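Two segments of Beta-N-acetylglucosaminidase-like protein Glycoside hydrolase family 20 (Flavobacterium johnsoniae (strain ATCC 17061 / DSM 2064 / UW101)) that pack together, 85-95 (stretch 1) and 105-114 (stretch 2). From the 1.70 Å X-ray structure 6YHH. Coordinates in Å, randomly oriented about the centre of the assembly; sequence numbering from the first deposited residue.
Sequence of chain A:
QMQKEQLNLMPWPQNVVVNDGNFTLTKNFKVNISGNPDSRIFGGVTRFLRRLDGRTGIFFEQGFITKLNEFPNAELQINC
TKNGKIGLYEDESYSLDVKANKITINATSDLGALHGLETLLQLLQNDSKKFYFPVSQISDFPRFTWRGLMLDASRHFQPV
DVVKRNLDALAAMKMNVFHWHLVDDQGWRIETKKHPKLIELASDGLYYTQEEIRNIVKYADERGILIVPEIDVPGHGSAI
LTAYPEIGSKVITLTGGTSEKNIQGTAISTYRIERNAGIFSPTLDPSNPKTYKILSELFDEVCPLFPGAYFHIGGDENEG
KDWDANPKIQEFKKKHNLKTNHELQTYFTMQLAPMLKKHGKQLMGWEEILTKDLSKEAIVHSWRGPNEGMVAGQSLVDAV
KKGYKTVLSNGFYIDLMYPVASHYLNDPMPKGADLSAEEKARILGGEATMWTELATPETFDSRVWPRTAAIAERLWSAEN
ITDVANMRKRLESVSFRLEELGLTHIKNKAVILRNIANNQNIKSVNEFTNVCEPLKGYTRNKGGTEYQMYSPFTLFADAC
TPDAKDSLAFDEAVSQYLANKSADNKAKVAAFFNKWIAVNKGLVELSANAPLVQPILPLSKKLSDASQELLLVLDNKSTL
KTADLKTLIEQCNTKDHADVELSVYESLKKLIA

Stretch 1, residues 85-95: KIGLYEDESYS
Stretch 2, residues 105-114: INATSDLGAL

The two stretches meet as a short antiparallel strand pairing that gives way to a loop lying over the first turn of a helix, with ordered waters filling the gap between them.

In stretch 1, Lys85 to Ser93 is loop and Tyr94-Ser95 is strand; stretch 2 arrives as a strand through Ile105 and Asn106, turns a corner at Thr108 (phi/psi -51/-45) and enters a helix at Asp110. Ser95 and Asn106 form the hydrogen-bonded antiparallel pair, CA to CA 5.3 Å: Ser95 N donates to Asn106 O at 2.8 Å, nearly straight at 169°, and Asn106 N returns a bond to Ser95 O at 3.0 Å. Their side chains share one face, where Ser95 OG (chi1 p) lies 3.4 Å from Asn106 CB; water 4 accepts from Ser95 OG (2.8 Å) and donates to Asn106 OD1 (3.2 Å). Tyr94 and Ala107 stand opposite each other, CA to CA 4.3 Å, with Tyr94 CB 3.9 Å from Ala107 CB. The Tyr94 side chain (chi1 p, chi2 -83°) starts on the face it shares with Ala107, the reverse of the Ser95-Asn106 face, but its end leads away.

Beyond the strands, Gly112 lets the helix come close. Its CA lies 3.4 Å from both Glu92 O and Ser93 O, as CA-H...O contacts; a CB here would fall 2.0 Å from Ser93 O, a clash, so the missing side chain is what permits this approach.

At the corner, Thr108 (chi1 m) points toward stretch 1, and its OG1 donates to Asp91 OD2 at 2.8 Å. Asp91 (chi1 t) is held in turn by Ser93, whose N (3.0 Å) and OG (2.6 Å, chi1 p) both donate to Asp91 OD1. One carboxylate thus organizes its own loop while gripping the other stretch.

Ser109 (chi1 p) is the N-cap: its OG accepts from Leu111 N at 3.1 Å, satisfying an amide at the helix start, and donates to water 1 at 2.5 Å. Water 1 donates to Asp91 O (2.7 Å) and Glu90 OE1 (3.0 Å). Water 2 donates to Asp91 O (2.9 Å) and Ser93 O (2.8 Å) while accepting from Ser109 N (3.1 Å), linking loop carbonyls to an amide at the helix start.

Leu111 (chi1 m, chi2 t) gives up the most surface. Its CD1 lies 3.4 Å from Lys85 O and 3.7 Å from Glu90 OE1, and its CD2 is 4.4 Å from Ile86 CD1. Lys85 N donates to Glu90 OE1 at 3.0 Å, bracing the loop around this leucine.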

# COMPACT_ATOMS: atom_id res chain seq x y z
N LYS A 85 -4.73 -9.97 -28.97
CA LYS A 85 -3.27 -10.08 -28.87
C LYS A 85 -2.74 -8.79 -28.24
O LYS A 85 -3.30 -7.74 -28.45
CB LYS A 85 -2.65 -10.24 -30.26
CG LYS A 85 -3.07 -11.46 -31.09
CD LYS A 85 -2.24 -11.59 -32.37
CE LYS A 85 -2.51 -10.52 -33.41
N ILE A 86 -1.66 -8.88 -27.50
CA ILE A 86 -1.06 -7.68 -26.82
C ILE A 86 -0.20 -7.05 -27.93
O ILE A 86 0.63 -7.73 -28.50
CB ILE A 86 -0.22 -8.12 -25.59
CG1 ILE A 86 -1.08 -8.80 -24.50
CG2 ILE A 86 0.53 -6.92 -25.01
CD1 ILE A 86 -2.26 -7.99 -23.97
N GLY A 87 -0.32 -5.75 -28.14
CA GLY A 87 0.49 -5.14 -29.16
C GLY A 87 -0.29 -3.92 -29.59
O GLY A 87 -1.36 -3.56 -29.02
N LEU A 88 0.22 -3.33 -30.67
CA LEU A 88 -0.39 -2.18 -31.27
C LEU A 88 -1.31 -2.62 -32.47
O LEU A 88 -1.22 -3.79 -32.94
CB LEU A 88 0.71 -1.34 -31.87
CG LEU A 88 1.80 -0.87 -30.94
CD1 LEU A 88 2.70 0.06 -31.74
CD2 LEU A 88 1.17 -0.19 -29.74
N TYR A 89 -2.17 -1.71 -32.85
CA TYR A 89 -3.14 -1.82 -33.94
C TYR A 89 -4.19 -2.87 -33.72
O TYR A 89 -4.80 -3.31 -34.67
CB TYR A 89 -2.42 -2.15 -35.25
CG TYR A 89 -1.22 -1.31 -35.55
CD1 TYR A 89 -1.40 0.03 -35.96
CD2 TYR A 89 0.04 -1.87 -35.61
CE1 TYR A 89 -0.32 0.83 -36.23
CE2 TYR A 89 1.19 -1.03 -35.93
CZ TYR A 89 0.97 0.30 -36.22
OH TYR A 89 2.06 1.12 -36.62
N GLU A 90 -4.44 -3.33 -32.49
CA GLU A 90 -5.53 -4.24 -32.27
C GLU A 90 -6.85 -3.52 -32.35
O GLU A 90 -6.98 -2.35 -32.06
CB GLU A 90 -5.41 -4.85 -30.88
CG GLU A 90 -4.31 -5.83 -30.68
CD GLU A 90 -4.64 -7.17 -31.31
OE1 GLU A 90 -5.68 -7.86 -30.92
OE2 GLU A 90 -3.89 -7.47 -32.26
N ASP A 91 -7.87 -4.28 -32.72
CA ASP A 91 -9.23 -3.79 -32.65
C ASP A 91 -9.68 -3.84 -31.20
O ASP A 91 -9.86 -4.95 -30.62
CB ASP A 91 -10.17 -4.70 -33.52
CG ASP A 91 -11.57 -4.23 -33.52
OD1 ASP A 91 -11.99 -3.46 -32.66
OD2 ASP A 91 -12.40 -4.67 -34.36
N GLU A 92 -9.76 -2.68 -30.56
CA GLU A 92 -10.07 -2.56 -29.11
C GLU A 92 -11.47 -2.05 -28.93
O GLU A 92 -11.86 -1.61 -27.84
CB GLU A 92 -9.07 -1.55 -28.45
CG GLU A 92 -7.66 -2.07 -28.41
CD GLU A 92 -6.79 -1.03 -27.74
OE1 GLU A 92 -6.88 -0.98 -26.48
OE2 GLU A 92 -6.11 -0.23 -28.42
N SER A 93 -12.26 -2.12 -29.99
CA SER A 93 -13.64 -1.60 -29.93
C SER A 93 -14.58 -2.48 -29.13
O SER A 93 -14.31 -3.66 -28.92
CB SER A 93 -14.23 -1.49 -31.36
OG SER A 93 -14.43 -2.74 -32.04
N TYR A 94 -15.73 -1.93 -28.73
CA TYR A 94 -16.75 -2.70 -28.04
C TYR A 94 -18.03 -1.92 -28.12
O TYR A 94 -17.99 -0.68 -28.39
CB TYR A 94 -16.41 -2.99 -26.54
CG TYR A 94 -16.38 -1.72 -25.69
CD1 TYR A 94 -15.23 -0.90 -25.65
CD2 TYR A 94 -17.51 -1.27 -25.04
CE1 TYR A 94 -15.24 0.29 -24.96
CE2 TYR A 94 -17.53 -0.08 -24.36
CZ TYR A 94 -16.43 0.73 -24.33
OH TYR A 94 -16.56 1.96 -23.70
N SER A 95 -19.15 -2.63 -27.88
CA SER A 95 -20.43 -1.99 -27.60
C SER A 95 -20.96 -2.50 -26.27
O SER A 95 -20.66 -3.62 -25.85
CB SER A 95 -21.49 -2.23 -28.69
OG SER A 95 -21.72 -3.59 -28.74
N ILE A 105 -22.24 -6.81 -23.47
CA ILE A 105 -21.03 -6.32 -24.03
C ILE A 105 -20.66 -7.16 -25.18
O ILE A 105 -20.48 -8.37 -25.05
CB ILE A 105 -19.86 -6.32 -22.95
CG1 ILE A 105 -20.17 -5.30 -21.88
CG2 ILE A 105 -18.51 -6.00 -23.59
CD1 ILE A 105 -19.20 -5.34 -20.70
N ASN A 106 -20.53 -6.55 -26.34
CA ASN A 106 -20.11 -7.23 -27.55
C ASN A 106 -18.80 -6.62 -27.97
O ASN A 106 -18.72 -5.42 -28.08
CB ASN A 106 -21.15 -6.97 -28.65
CG ASN A 106 -22.42 -7.80 -28.48
OD1 ASN A 106 -23.52 -7.30 -28.57
ND2 ASN A 106 -22.25 -9.02 -28.26
N ALA A 107 -17.81 -7.44 -28.26
CA ALA A 107 -16.54 -6.93 -28.71
C ALA A 107 -15.87 -7.84 -29.65
O ALA A 107 -15.98 -9.03 -29.58
CB ALA A 107 -15.60 -6.64 -27.53
N THR A 108 -15.11 -7.25 -30.56
CA THR A 108 -14.30 -8.07 -31.45
C THR A 108 -13.44 -9.07 -30.70
O THR A 108 -13.31 -10.24 -31.09
CB THR A 108 -13.41 -7.21 -32.32
OG1 THR A 108 -14.21 -6.34 -33.09
CG2 THR A 108 -12.55 -8.03 -33.20
N SER A 109 -12.79 -8.63 -29.64
CA SER A 109 -11.96 -9.53 -28.84
C SER A 109 -12.12 -9.19 -27.32
O SER A 109 -12.84 -8.27 -26.94
CB SER A 109 -10.50 -9.50 -29.24
OG SER A 109 -9.88 -8.35 -28.65
N ASP A 110 -11.52 -10.02 -26.48
CA ASP A 110 -11.45 -9.75 -25.05
C ASP A 110 -10.84 -8.36 -24.77
O ASP A 110 -11.15 -7.79 -23.74
CB ASP A 110 -10.61 -10.81 -24.36
CG ASP A 110 -9.40 -11.09 -25.14
OD1 ASP A 110 -9.52 -11.91 -26.11
OD2 ASP A 110 -8.32 -10.51 -24.91
N LEU A 111 -10.02 -7.77 -25.63
CA LEU A 111 -9.43 -6.46 -25.32
C LEU A 111 -10.53 -5.40 -25.24
O LEU A 111 -10.61 -4.62 -24.28
CB LEU A 111 -8.38 -6.07 -26.32
CG LEU A 111 -7.18 -6.97 -26.44
CD1 LEU A 111 -6.30 -6.47 -27.53
CD2 LEU A 111 -6.38 -7.12 -25.17
N GLY A 112 -11.42 -5.36 -26.22
CA GLY A 112 -12.57 -4.49 -26.14
C GLY A 112 -13.52 -4.80 -25.01
O GLY A 112 -14.05 -3.91 -24.36
N ALA A 113 -13.73 -6.08 -24.72
CA ALA A 113 -14.61 -6.43 -23.59
C ALA A 113 -14.04 -5.97 -22.24
O ALA A 113 -14.79 -5.52 -21.41
CB ALA A 113 -14.91 -7.89 -23.55
N LEU A 114 -12.73 -6.12 -22.06
CA LEU A 114 -12.08 -5.62 -20.84
C LEU A 114 -12.33 -4.12 -20.69
O LEU A 114 -12.62 -3.62 -19.62
CB LEU A 114 -10.61 -5.92 -20.81
CG LEU A 114 -10.27 -7.38 -20.64
CD1 LEU A 114 -8.79 -7.58 -20.73
CD2 LEU A 114 -10.80 -7.95 -19.34
O HOH W 1 -8.62 -7.36 -30.63
O HOH W 2 -12.31 -5.60 -29.22
O HOH W 3 -16.36 -4.55 -31.24
O HOH W 4 -23.64 -4.53 -26.89